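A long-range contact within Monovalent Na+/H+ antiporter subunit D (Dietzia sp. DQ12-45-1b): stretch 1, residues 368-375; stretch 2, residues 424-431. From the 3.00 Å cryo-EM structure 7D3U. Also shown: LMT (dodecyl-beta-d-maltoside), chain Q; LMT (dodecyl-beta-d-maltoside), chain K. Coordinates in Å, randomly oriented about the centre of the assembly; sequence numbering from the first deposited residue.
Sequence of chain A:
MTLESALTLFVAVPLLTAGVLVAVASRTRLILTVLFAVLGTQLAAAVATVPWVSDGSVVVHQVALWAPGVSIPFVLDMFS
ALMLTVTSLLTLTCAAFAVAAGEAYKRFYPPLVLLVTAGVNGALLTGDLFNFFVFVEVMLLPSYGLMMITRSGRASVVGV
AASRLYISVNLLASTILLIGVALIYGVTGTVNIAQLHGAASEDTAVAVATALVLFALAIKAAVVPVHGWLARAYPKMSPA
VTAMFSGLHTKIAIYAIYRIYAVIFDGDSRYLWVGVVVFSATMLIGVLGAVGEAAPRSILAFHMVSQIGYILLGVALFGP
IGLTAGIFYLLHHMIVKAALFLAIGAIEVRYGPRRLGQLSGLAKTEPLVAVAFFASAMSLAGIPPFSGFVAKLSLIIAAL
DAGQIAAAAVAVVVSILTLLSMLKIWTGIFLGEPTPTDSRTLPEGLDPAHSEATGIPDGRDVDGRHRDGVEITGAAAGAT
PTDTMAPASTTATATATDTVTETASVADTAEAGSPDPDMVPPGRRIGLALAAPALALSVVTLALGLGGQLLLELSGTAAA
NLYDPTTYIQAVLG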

# COMPACT_ATOMS: atom_id res chain seq x y z
N LEU A 368 19.11 -13.97 16.28
CA LEU A 368 19.32 -12.70 15.60
C LEU A 368 18.01 -12.12 15.08
O LEU A 368 17.65 -10.98 15.39
CB LEU A 368 20.31 -12.88 14.45
CG LEU A 368 21.74 -12.37 14.66
CD1 LEU A 368 21.76 -10.85 14.69
CD2 LEU A 368 22.32 -12.93 15.94
N VAL A 369 17.27 -12.91 14.30
CA VAL A 369 16.01 -12.42 13.76
C VAL A 369 14.98 -12.25 14.87
O VAL A 369 14.12 -11.38 14.79
CB VAL A 369 15.50 -13.36 12.65
CG1 VAL A 369 15.32 -14.77 13.18
CG2 VAL A 369 14.20 -12.85 12.05
N ALA A 370 15.08 -13.05 15.93
CA ALA A 370 14.16 -12.89 17.06
C ALA A 370 14.36 -11.54 17.74
O ALA A 370 13.39 -10.85 18.07
CB ALA A 370 14.34 -14.03 18.06
N VAL A 371 15.62 -11.15 17.96
CA VAL A 371 15.91 -9.84 18.53
C VAL A 371 15.46 -8.74 17.58
O VAL A 371 14.80 -7.77 17.99
CB VAL A 371 17.41 -9.72 18.84
CG1 VAL A 371 17.78 -8.28 19.13
CG2 VAL A 371 17.78 -10.61 20.01
N ALA A 372 15.80 -8.88 16.30
CA ALA A 372 15.43 -7.86 15.32
C ALA A 372 13.92 -7.71 15.21
O ALA A 372 13.42 -6.63 14.88
CB ALA A 372 16.02 -8.21 13.95
N PHE A 373 13.17 -8.78 15.49
CA PHE A 373 11.72 -8.69 15.43
C PHE A 373 11.14 -8.12 16.72
O PHE A 373 10.22 -7.31 16.67
CB PHE A 373 11.10 -10.06 15.16
CG PHE A 373 9.62 -10.10 15.39
CD1 PHE A 373 8.73 -9.73 14.40
CD2 PHE A 373 9.10 -10.51 16.61
CE1 PHE A 373 7.37 -9.76 14.61
CE2 PHE A 373 7.75 -10.53 16.83
CZ PHE A 373 6.88 -10.16 15.83
N PHE A 374 11.65 -8.54 17.88
CA PHE A 374 11.06 -8.08 19.12
C PHE A 374 11.34 -6.61 19.36
O PHE A 374 10.49 -5.88 19.88
CB PHE A 374 11.55 -8.91 20.30
CG PHE A 374 10.67 -8.80 21.51
CD1 PHE A 374 9.50 -9.53 21.61
CD2 PHE A 374 11.00 -7.94 22.54
CE1 PHE A 374 8.69 -9.42 22.71
CE2 PHE A 374 10.19 -7.82 23.65
CZ PHE A 374 9.03 -8.57 23.73
N ALA A 375 12.54 -6.14 18.99
CA ALA A 375 12.82 -4.72 19.10
C ALA A 375 11.84 -3.90 18.27
O ALA A 375 11.22 -2.95 18.77
CB ALA A 375 14.26 -4.44 18.67
N LYS A 424 0.87 -12.12 19.84
CA LYS A 424 0.38 -13.32 19.18
C LYS A 424 1.40 -13.85 18.18
O LYS A 424 1.64 -15.06 18.12
CB LYS A 424 -0.95 -13.02 18.48
CG LYS A 424 -1.81 -14.25 18.24
CD LYS A 424 -3.28 -13.91 18.36
CE LYS A 424 -3.64 -12.70 17.52
NZ LYS A 424 -3.29 -12.89 16.08
N ILE A 425 2.02 -12.96 17.42
CA ILE A 425 3.07 -13.39 16.49
C ILE A 425 4.25 -13.96 17.27
O ILE A 425 4.75 -15.06 16.96
CB ILE A 425 3.52 -12.22 15.59
CG1 ILE A 425 2.39 -11.81 14.65
CG2 ILE A 425 4.72 -12.63 14.77
CD1 ILE A 425 2.79 -10.70 13.71
N TRP A 426 4.72 -13.23 18.28
CA TRP A 426 5.87 -13.65 19.07
C TRP A 426 5.63 -15.00 19.75
O TRP A 426 6.57 -15.77 19.95
CB TRP A 426 6.18 -12.57 20.11
CG TRP A 426 7.26 -12.90 21.09
CD1 TRP A 426 7.10 -13.25 22.40
CD2 TRP A 426 8.67 -12.87 20.86
NE1 TRP A 426 8.32 -13.46 22.99
CE2 TRP A 426 9.30 -13.23 22.06
CE3 TRP A 426 9.46 -12.59 19.74
CZ2 TRP A 426 10.68 -13.31 22.19
CZ3 TRP A 426 10.84 -12.67 19.87
CH2 TRP A 426 11.43 -13.03 21.08
N THR A 427 4.37 -15.30 20.09
CA THR A 427 4.05 -16.55 20.76
C THR A 427 3.86 -17.69 19.76
O THR A 427 4.24 -18.83 20.03
CB THR A 427 2.80 -16.38 21.61
OG1 THR A 427 3.00 -15.31 22.54
CG2 THR A 427 2.49 -17.65 22.38
N GLY A 428 3.29 -17.39 18.59
CA GLY A 428 3.04 -18.42 17.61
C GLY A 428 4.20 -18.75 16.71
O GLY A 428 4.14 -19.75 15.99
N ILE A 429 5.26 -17.95 16.72
CA ILE A 429 6.43 -18.18 15.89
C ILE A 429 7.69 -18.39 16.73
O ILE A 429 8.46 -19.32 16.49
CB ILE A 429 6.64 -17.03 14.88
CG1 ILE A 429 5.55 -17.06 13.81
CG2 ILE A 429 8.01 -17.13 14.23
CD1 ILE A 429 5.77 -16.07 12.70
N PHE A 430 7.91 -17.54 17.73
CA PHE A 430 9.19 -17.50 18.41
C PHE A 430 9.22 -18.24 19.74
O PHE A 430 10.23 -18.87 20.06
CB PHE A 430 9.63 -16.05 18.63
CG PHE A 430 9.93 -15.31 17.36
CD1 PHE A 430 8.94 -14.62 16.70
CD2 PHE A 430 11.20 -15.32 16.83
CE1 PHE A 430 9.21 -13.95 15.53
CE2 PHE A 430 11.48 -14.65 15.66
CZ PHE A 430 10.48 -13.96 15.01
N LEU A 431 8.14 -18.18 20.52
CA LEU A 431 8.12 -18.82 21.83
C LEU A 431 7.62 -20.25 21.71
O LEU A 431 6.60 -20.51 21.06
CB LEU A 431 7.25 -18.04 22.80
CG LEU A 431 7.84 -16.72 23.31
CD1 LEU A 431 6.99 -16.16 24.43
CD2 LEU A 431 9.27 -16.92 23.76
C1 LMT Q . 14.62 -6.52 23.21
C2 LMT Q . 15.37 -7.78 22.91
C3 LMT Q . 14.55 -9.01 22.72
C4 LMT Q . 15.43 -10.19 23.00
C5 LMT Q . 14.79 -11.45 22.53
C6 LMT Q . 15.40 -12.66 23.15
C7 LMT Q . 15.04 -13.87 22.34
C8 LMT Q . 15.30 -15.09 23.15
C9 LMT Q . 14.30 -15.35 24.22
C10 LMT Q . 14.57 -16.72 24.77
C11 LMT Q . 13.39 -17.26 25.51
C12 LMT Q . 13.62 -18.65 25.98
C1 LMT K . 24.54 -16.34 18.52
C2 LMT K . 24.27 -14.87 18.52
C3 LMT K . 23.14 -14.40 19.37
C4 LMT K . 23.52 -13.06 19.94
C5 LMT K . 22.57 -12.01 19.49
C6 LMT K . 23.12 -10.64 19.72
C7 LMT K . 22.08 -9.60 19.41
C8 LMT K . 22.51 -8.31 20.01
C9 LMT K . 22.27 -7.11 19.15
C10 LMT K . 21.14 -6.34 19.77
C11 LMT K . 20.68 -5.24 18.87
C12 LMT K . 19.58 -4.44 19.49

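The two helical segments run nearly antiparallel, with 169° between their N-to-C directions and a closest axis approach of 11.3 Å. That spacing is wide enough to hold aromatic side chains between the backbones, and no hydrogen bond crosses the contact; the 362 Å² buried is a matter of packing. The register is set by Ala370 beside Phe430 (CA to CA 6.9 Å) and Phe374 beside Trp426 (CA to CA 7.6 Å).

Phe373 points its CA-to-CB bond toward the other helix, and chi1 of 167° (t) with chi2 of 86° carries the ring out among three partners. Phe430 lies over one face of it, with CE1 of Phe430 3.6 Å from CD2 of Phe373. The planes are only 17° apart, but the centroids are separated by 5.0 Å and the rings are slid so far that they barely overlap. Trp426 meets the Phe373 ring at its edge, CE3 of Trp426 lying 3.8 Å from CD2 of Phe373, while CZ of Phe373 reaches CG2 of Ile425 at 3.4 Å.

Trp426 is also in the t well (chi1 175°), and chi2 of -105° presents one face of the indole to Phe374. The latter, with chi1 of -162° (t) and chi2 of 80°, directs an edge at that face: its ring centroid is 4.6 Å from that of the six-membered ring, the planes meet at 55°, and CD1 of Phe374 comes within 3.5 Å of CD2 of Trp426. The indole edge is occupied as well, by the backbone O of Ala370, 3.6 Å from CZ3 of Trp426. O of Ala370 accepts the helical bond from N of Phe374 (2.9 Å); its neighbour on the indole, CZ3, is a carbon, so that approach is a packing contact and no hydrogen bond.

Phe430 adopts m (chi1 -67°), with chi2 at 90°. Its ring lies close to the small residue Ala370: CE2 of Phe430 is 3.5 Å from CA of Ala370, and CD2 of Phe430 is 3.6 Å from CB of Ala370. The backbone leading to this residue contains a wider pi-type turn, in which O of Trp426 receives both N of Phe430 (3.1 Å) and N of Leu431 (2.9 Å).

Detergent completes the surroundings of two of these rings. In the chain Q maltoside, C3 is 3.7 Å from CD2 of Phe374, and C7 is 3.9 Å from CH2 of Trp426 at the indole edge. Val371, whose CA-to-CB bond points away from the second stretch, instead places CG2 3.8 Å from C4 of the same alkyl chain.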